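Long-range contact in soluble lytic murein transglycosylase (Pseudomonas aeruginosa, PDB 5OHU), which probably cleaves the glycan strands of bacterial peptidoglycan, acting as a lytic transglycosylase in both exolytic and endolytic turnover of the cell wall: residues R246-L260 with A276-D290. Sequence-based numbering, arbitrary orientation. Where two conformers were deposited one is given.
Sequences RRLARQDPEKALSLL and AIAREIGLSLAKRFD
Ile281 enters as a knob among Ala249, Ala256, Leu257 and Leu260, and its two branches divide the work. Ile281 CG1, beside the backbone N (chi1 -68°), lies 3.8 Å from Ala249 CB and carries CD1 to Ala256; Ile281 CG2 lies 4.0 Å from Leu257 CB. One turn on, Leu285 CD1 meets Leu257 CD2 at 3.6 Å, the side chains crossing at about a right angle, while Leu285 CD2 lies against Pro253 CB.

Ser284 OG donates to Ala249 O at 2.7 Å, tilted out of the carbonyl plane, so the hydroxyl ties helix 271-287 to the backbone of Ala249, shortly before the chain turns into helix 253-263. Past it, the Arg288 guanidinium has Pro253 CD 3.5 Å above one face, offset toward the rim. Arg288 NE makes a long salt bridge to Glu254 OE1 (3.4 Å), with the planes 82° apart rather than coplanar. A water donates to both Glu254 OE1 and Asp290 OD2, bridging carboxylates that would otherwise probably repel; Asp290 OD2 also forms a salt bridge with Arg292.

The axis of segment 276-287 runs nearly parallel to that of 246-251 and roughly antiparallel, at an oblique 146°, to that of 253-260, in an all-helical layer where helix 293-300 touches Ile281 and Leu285.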
loop_
_atom_site.group_PDB
_atom_site.type_symbol
_atom_site.label_atom_id
_atom_site.label_comp_id
_atom_site.label_asym_id
_atom_site.label_seq_id
_atom_site.Cartn_x
_atom_site.Cartn_y
_atom_site.Cartn_z
ATOM N N ARG A 246 6.381 -13.456 19.536
ATOM C CA ARG A 246 6.271 -12.669 18.306
ATOM C C ARG A 246 5.440 -11.420 18.539
ATOM O O ARG A 246 5.772 -10.338 18.039
ATOM C CB ARG A 246 5.666 -13.516 17.180
ATOM C CG ARG A 246 6.722 -14.076 16.218
ATOM C CD ARG A 246 6.546 -15.552 15.959
ATOM N NE ARG A 246 5.153 -15.907 15.699
ATOM C CZ ARG A 246 4.623 -17.106 15.937
ATOM N NH1 ARG A 246 5.374 -18.083 16.447
ATOM N NH2 ARG A 246 3.339 -17.314 15.669
ATOM N N ARG A 247 4.354 -11.553 19.296
ATOM C CA ARG A 247 3.545 -10.391 19.639
ATOM C C ARG A 247 4.348 -9.429 20.504
ATOM O O ARG A 247 4.445 -8.233 20.201
ATOM C CB ARG A 247 2.267 -10.860 20.347
ATOM C CG ARG A 247 1.329 -9.762 20.863
ATOM C CD ARG A 247 0.550 -9.015 19.767
ATOM N NE ARG A 247 0.071 -9.864 18.675
ATOM C CZ ARG A 247 -1.116 -10.473 18.656
ATOM N NH1 ARG A 247 -1.946 -10.353 19.678
ATOM N NH2 ARG A 247 -1.479 -11.199 17.602
ATOM N N LEU A 248 4.979 -9.951 21.559
ATOM C CA LEU A 248 5.737 -9.112 22.481
ATOM C C LEU A 248 6.866 -8.375 21.783
ATOM O O LEU A 248 7.231 -7.259 22.187
ATOM C CB LEU A 248 6.299 -9.984 23.610
ATOM C CG LEU A 248 6.951 -9.334 24.822
ATOM C CD1 LEU A 248 5.947 -8.436 25.548
ATOM C CD2 LEU A 248 7.500 -10.431 25.750
ATOM N N ALA A 249 7.450 -8.983 20.753
ATOM C CA ALA A 249 8.552 -8.335 20.054
ATOM C C ALA A 249 8.151 -7.000 19.436
ATOM O O ALA A 249 9.015 -6.150 19.223
ATOM C CB ALA A 249 9.092 -9.256 18.966
ATOM N N ARG A 250 6.860 -6.790 19.163
ATOM C CA ARG A 250 6.440 -5.556 18.507
ATOM C C ARG A 250 6.692 -4.342 19.394
ATOM O O ARG A 250 7.142 -3.297 18.911
ATOM C CB ARG A 250 4.965 -5.650 18.111
ATOM C CG ARG A 250 4.396 -4.393 17.448
ATOM C CD ARG A 250 3.069 -4.680 16.739
ATOM N NE ARG A 250 2.193 -3.510 16.684
ATOM C CZ ARG A 250 1.238 -3.258 17.573
ATOM N NH1 ARG A 250 1.037 -4.095 18.583
ATOM N NH2 ARG A 250 0.482 -2.174 17.455
ATOM N N GLN A 251 6.434 -4.457 20.692
ATOM C CA GLN A 251 6.590 -3.306 21.570
ATOM C C GLN A 251 7.715 -3.432 22.592
ATOM O O GLN A 251 8.194 -2.401 23.078
ATOM C CB GLN A 251 5.273 -3.015 22.309
ATOM C CG GLN A 251 4.986 -1.520 22.508
ATOM C CD GLN A 251 4.574 -0.810 21.221
ATOM O OE1 GLN A 251 3.744 -1.310 20.458
ATOM N NE2 GLN A 251 5.154 0.366 20.978
ATOM N N ASP A 252 8.159 -4.646 22.930
ATOM C CA ASP A 252 9.255 -4.828 23.879
ATOM C C ASP A 252 10.199 -5.930 23.401
ATOM O O ASP A 252 10.282 -7.014 23.996
ATOM C CB ASP A 252 8.712 -5.121 25.278
ATOM C CG ASP A 252 9.754 -4.896 26.360
ATOM O OD1 ASP A 252 10.962 -4.832 26.030
ATOM O OD2 ASP A 252 9.372 -4.799 27.544
ATOM N N PRO A 253 10.966 -5.655 22.344
ATOM C CA PRO A 253 11.850 -6.701 21.799
ATOM C C PRO A 253 12.936 -7.138 22.769
ATOM O O PRO A 253 13.388 -8.293 22.706
ATOM C CB PRO A 253 12.449 -6.038 20.551
ATOM C CG PRO A 253 12.305 -4.562 20.808
ATOM C CD PRO A 253 11.041 -4.401 21.577
ATOM N N GLU A 254 13.369 -6.251 23.667
ATOM C CA GLU A 254 14.373 -6.639 24.656
ATOM C C GLU A 254 13.818 -7.671 25.622
ATOM O O GLU A 254 14.485 -8.672 25.908
ATOM C CB GLU A 254 14.895 -5.421 25.427
ATOM C CG GLU A 254 15.564 -4.360 24.548
ATOM C CD GLU A 254 14.562 -3.430 23.851
ATOM O OE1 GLU A 254 15.013 -2.411 23.256
ATOM O OE2 GLU A 254 13.326 -3.701 23.920
ATOM N N LYS A 255 12.593 -7.452 26.131
ATOM C CA LYS A 255 11.976 -8.459 26.984
ATOM C C LYS A 255 11.730 -9.753 26.211
ATOM O O LYS A 255 11.929 -10.849 26.743
ATOM C CB LYS A 255 10.669 -7.928 27.581
ATOM C CG LYS A 255 10.018 -8.904 28.551
ATOM C CD LYS A 255 8.501 -8.714 28.628
ATOM C CE LYS A 255 8.035 -7.965 29.899
ATOM N NZ LYS A 255 8.392 -8.667 31.168
ATOM N N ALA A 256 11.319 -9.644 24.945
ATOM C CA ALA A 256 11.072 -10.830 24.143
ATOM C C ALA A 256 12.343 -11.646 23.954
ATOM O O ALA A 256 12.309 -12.880 23.981
ATOM C CB ALA A 256 10.485 -10.424 22.792
ATOM N N LEU A 257 13.472 -10.969 23.754
ATOM C CA LEU A 257 14.740 -11.666 23.565
ATOM C C LEU A 257 15.166 -12.400 24.832
ATOM O O LEU A 257 15.607 -13.556 24.769
ATOM C CB LEU A 257 15.826 -10.673 23.130
ATOM C CG LEU A 257 17.190 -11.309 22.827
ATOM C CD1 LEU A 257 17.001 -12.441 21.834
ATOM C CD2 LEU A 257 18.158 -10.297 22.286
ATOM N N SER A 258 15.055 -11.746 25.992
ATOM C CA SER A 258 15.365 -12.438 27.243
ATOM C C SER A 258 14.522 -13.692 27.395
ATOM O O SER A 258 15.008 -14.719 27.881
ATOM C CB SER A 258 15.130 -11.524 28.448
ATOM O OG SER A 258 16.059 -10.478 28.463
ATOM N N LEU A 259 13.249 -13.623 27.004
ATOM C CA LEU A 259 12.371 -14.758 27.252
ATOM C C LEU A 259 12.647 -15.884 26.270
ATOM O O LEU A 259 12.593 -17.067 26.643
ATOM C CB LEU A 259 10.914 -14.317 27.205
ATOM C CG LEU A 259 10.569 -13.447 28.417
ATOM C CD1 LEU A 259 9.185 -12.827 28.233
ATOM C CD2 LEU A 259 10.604 -14.298 29.684
ATOM N N LEU A 260 12.939 -15.535 25.016
ATOM C CA LEU A 260 13.434 -16.525 24.064
ATOM C C LEU A 260 14.660 -17.231 24.618
ATOM O O LEU A 260 14.767 -18.460 24.534
ATOM C CB LEU A 260 13.762 -15.857 22.729
ATOM C CG LEU A 260 14.393 -16.789 21.693
ATOM C CD1 LEU A 260 13.426 -17.910 21.338
ATOM C CD2 LEU A 260 14.820 -16.026 20.429
ATOM N N ALA A 276 11.188 -18.019 12.861
ATOM C CA ALA A 276 10.224 -16.928 12.797
ATOM C C ALA A 276 10.349 -16.024 14.011
ATOM O O ALA A 276 10.381 -14.795 13.881
ATOM C CB ALA A 276 8.796 -17.477 12.693
ATOM N N ILE A 277 10.410 -16.618 15.209
ATOM C CA ILE A 277 10.564 -15.825 16.423
ATOM C C ILE A 277 11.813 -14.962 16.331
ATOM O O ILE A 277 11.769 -13.737 16.523
ATOM C CB ILE A 277 10.612 -16.738 17.657
ATOM C CG1 ILE A 277 9.313 -17.531 17.780
ATOM C CG2 ILE A 277 10.831 -15.905 18.892
ATOM C CD1 ILE A 277 9.375 -18.630 18.857
ATOM N N ALA A 278 12.946 -15.598 16.026
ATOM C CA ALA A 278 14.224 -14.902 15.981
ATOM C C ALA A 278 14.197 -13.765 14.972
ATOM O O ALA A 278 14.704 -12.670 15.241
ATOM C CB ALA A 278 15.342 -15.887 15.638
ATOM N N ARG A 279 13.597 -14.000 13.809
ATOM C CA ARG A 279 13.572 -12.955 12.794
ATOM C C ARG A 279 12.683 -11.791 13.217
ATOM O O ARG A 279 13.055 -10.626 13.021
ATOM C CB ARG A 279 13.153 -13.542 11.446
ATOM C CG ARG A 279 14.260 -14.428 10.836
ATOM C CD ARG A 279 13.943 -14.870 9.389
ATOM N NE ARG A 279 14.826 -15.938 8.916
ATOM C CZ ARG A 279 14.611 -16.653 7.812
ATOM N NH1 ARG A 279 13.538 -16.417 7.068
ATOM N NH2 ARG A 279 15.456 -17.615 7.456
ATOM N N GLU A 280 11.544 -12.067 13.857
ATOM C CA GLU A 280 10.700 -10.958 14.303
ATOM C C GLU A 280 11.353 -10.183 15.444
ATOM O O GLU A 280 11.304 -8.950 15.465
ATOM C CB GLU A 280 9.315 -11.459 14.716
ATOM C CG GLU A 280 8.326 -10.334 14.996
ATOM C CD GLU A 280 8.322 -9.255 13.904
ATOM O OE1 GLU A 280 8.757 -8.111 14.181
ATOM O OE2 GLU A 280 7.894 -9.549 12.766
ATOM N N ILE A 281 11.973 -10.881 16.399
ATOM C CA ILE A 281 12.715 -10.190 17.450
ATOM C C ILE A 281 13.901 -9.432 16.853
ATOM O O ILE A 281 14.139 -8.263 17.186
ATOM C CB ILE A 281 13.159 -11.183 18.541
ATOM C CG1 ILE A 281 11.930 -11.701 19.308
ATOM C CG2 ILE A 281 14.149 -10.537 19.512
ATOM C CD1 ILE A 281 12.235 -12.844 20.222
ATOM N N GLY A 282 14.638 -10.070 15.940
ATOM C CA GLY A 282 15.799 -9.408 15.354
ATOM C C GLY A 282 15.424 -8.132 14.619
ATOM O O GLY A 282 16.057 -7.083 14.795
ATOM N N LEU A 283 14.372 -8.209 13.801
ATOM C CA LEU A 283 13.899 -7.043 13.065
ATOM C C LEU A 283 13.455 -5.932 14.005
ATOM O O LEU A 283 13.764 -4.758 13.783
ATOM C CB LEU A 283 12.750 -7.440 12.143
ATOM C CG LEU A 283 13.135 -8.073 10.809
ATOM C CD1 LEU A 283 11.873 -8.357 10.010
ATOM C CD2 LEU A 283 14.045 -7.112 10.053
ATOM N N SER A 284 12.731 -6.273 15.064
ATOM C CA SER A 284 12.284 -5.205 15.949
ATOM C C SER A 284 13.445 -4.618 16.752
ATOM O O SER A 284 13.492 -3.407 16.994
ATOM C CB SER A 284 11.163 -5.710 16.860
ATOM O OG SER A 284 10.655 -4.649 17.646
ATOM N N LEU A 285 14.405 -5.441 17.167
ATOM C CA LEU A 285 15.578 -4.870 17.826
ATOM C C LEU A 285 16.346 -3.952 16.880
ATOM O O LEU A 285 16.831 -2.892 17.285
ATOM C CB LEU A 285 16.506 -5.976 18.326
ATOM C CG LEU A 285 16.134 -6.709 19.608
ATOM C CD1 LEU A 285 17.109 -7.867 19.862
ATOM C CD2 LEU A 285 16.117 -5.734 20.771
ATOM N N ALA A 286 16.496 -4.365 15.620
ATOM C CA ALA A 286 17.295 -3.584 14.683
ATOM C C ALA A 286 16.660 -2.234 14.420
ATOM O O ALA A 286 17.372 -1.242 14.253
ATOM C CB ALA A 286 17.481 -4.346 13.366
ATOM N N LYS A 287 15.330 -2.168 14.417
ATOM C CA LYS A 287 14.662 -0.890 14.227
ATOM C C LYS A 287 14.808 0.015 15.437
ATOM O O LYS A 287 14.535 1.215 15.333
ATOM C CB LYS A 287 13.178 -1.093 13.901
ATOM C CG LYS A 287 12.919 -1.366 12.438
ATOM C CD LYS A 287 11.578 -2.106 12.231
ATOM C CE LYS A 287 11.376 -2.403 10.757
ATOM N NZ LYS A 287 10.002 -2.940 10.475
ATOM N N ARG A 288 15.276 -0.507 16.563
ATOM C CA ARG A 288 15.650 0.327 17.695
ATOM C C ARG A 288 17.145 0.553 17.756
ATOM O O ARG A 288 17.643 1.122 18.736
ATOM C CB ARG A 288 15.169 -0.301 18.995
ATOM C CG ARG A 288 13.690 -0.461 19.041
ATOM C CD ARG A 288 13.343 -1.444 20.094
ATOM N NE ARG A 288 12.719 -0.835 21.260
ATOM C CZ ARG A 288 11.411 -0.637 21.377
ATOM N NH1 ARG A 288 10.590 -0.988 20.392
ATOM N NH2 ARG A 288 10.925 -0.089 22.480
ATOM N N PHE A 289 17.877 0.090 16.741
ATOM C CA PHE A 289 19.313 0.309 16.651
ATOM C C PHE A 289 20.067 -0.386 17.782
ATOM O O PHE A 289 21.065 0.123 18.295
ATOM C CB PHE A 289 19.617 1.812 16.593
ATOM C CG PHE A 289 18.718 2.561 15.624
ATOM C CD1 PHE A 289 18.528 2.083 14.323
ATOM C CD2 PHE A 289 18.041 3.721 16.014
ATOM C CE1 PHE A 289 17.698 2.769 13.422
ATOM C CE2 PHE A 289 17.212 4.405 15.118
ATOM C CZ PHE A 289 17.039 3.926 13.821
ATOM N N ASP A 290 19.608 -1.568 18.161
ATOM C CA ASP A 290 20.234 -2.318 19.237
ATOM C C ASP A 290 21.178 -3.328 18.602
ATOM O O ASP A 290 20.714 -4.183 17.838
ATOM C CB ASP A 290 19.160 -3.014 20.072
ATOM C CG ASP A 290 19.720 -3.788 21.279
ATOM O OD1 ASP A 290 20.867 -4.297 21.255
ATOM O OD2 ASP A 290 18.979 -3.866 22.285
HETATM O O HOH W 1 17.475 -1.638 22.888
#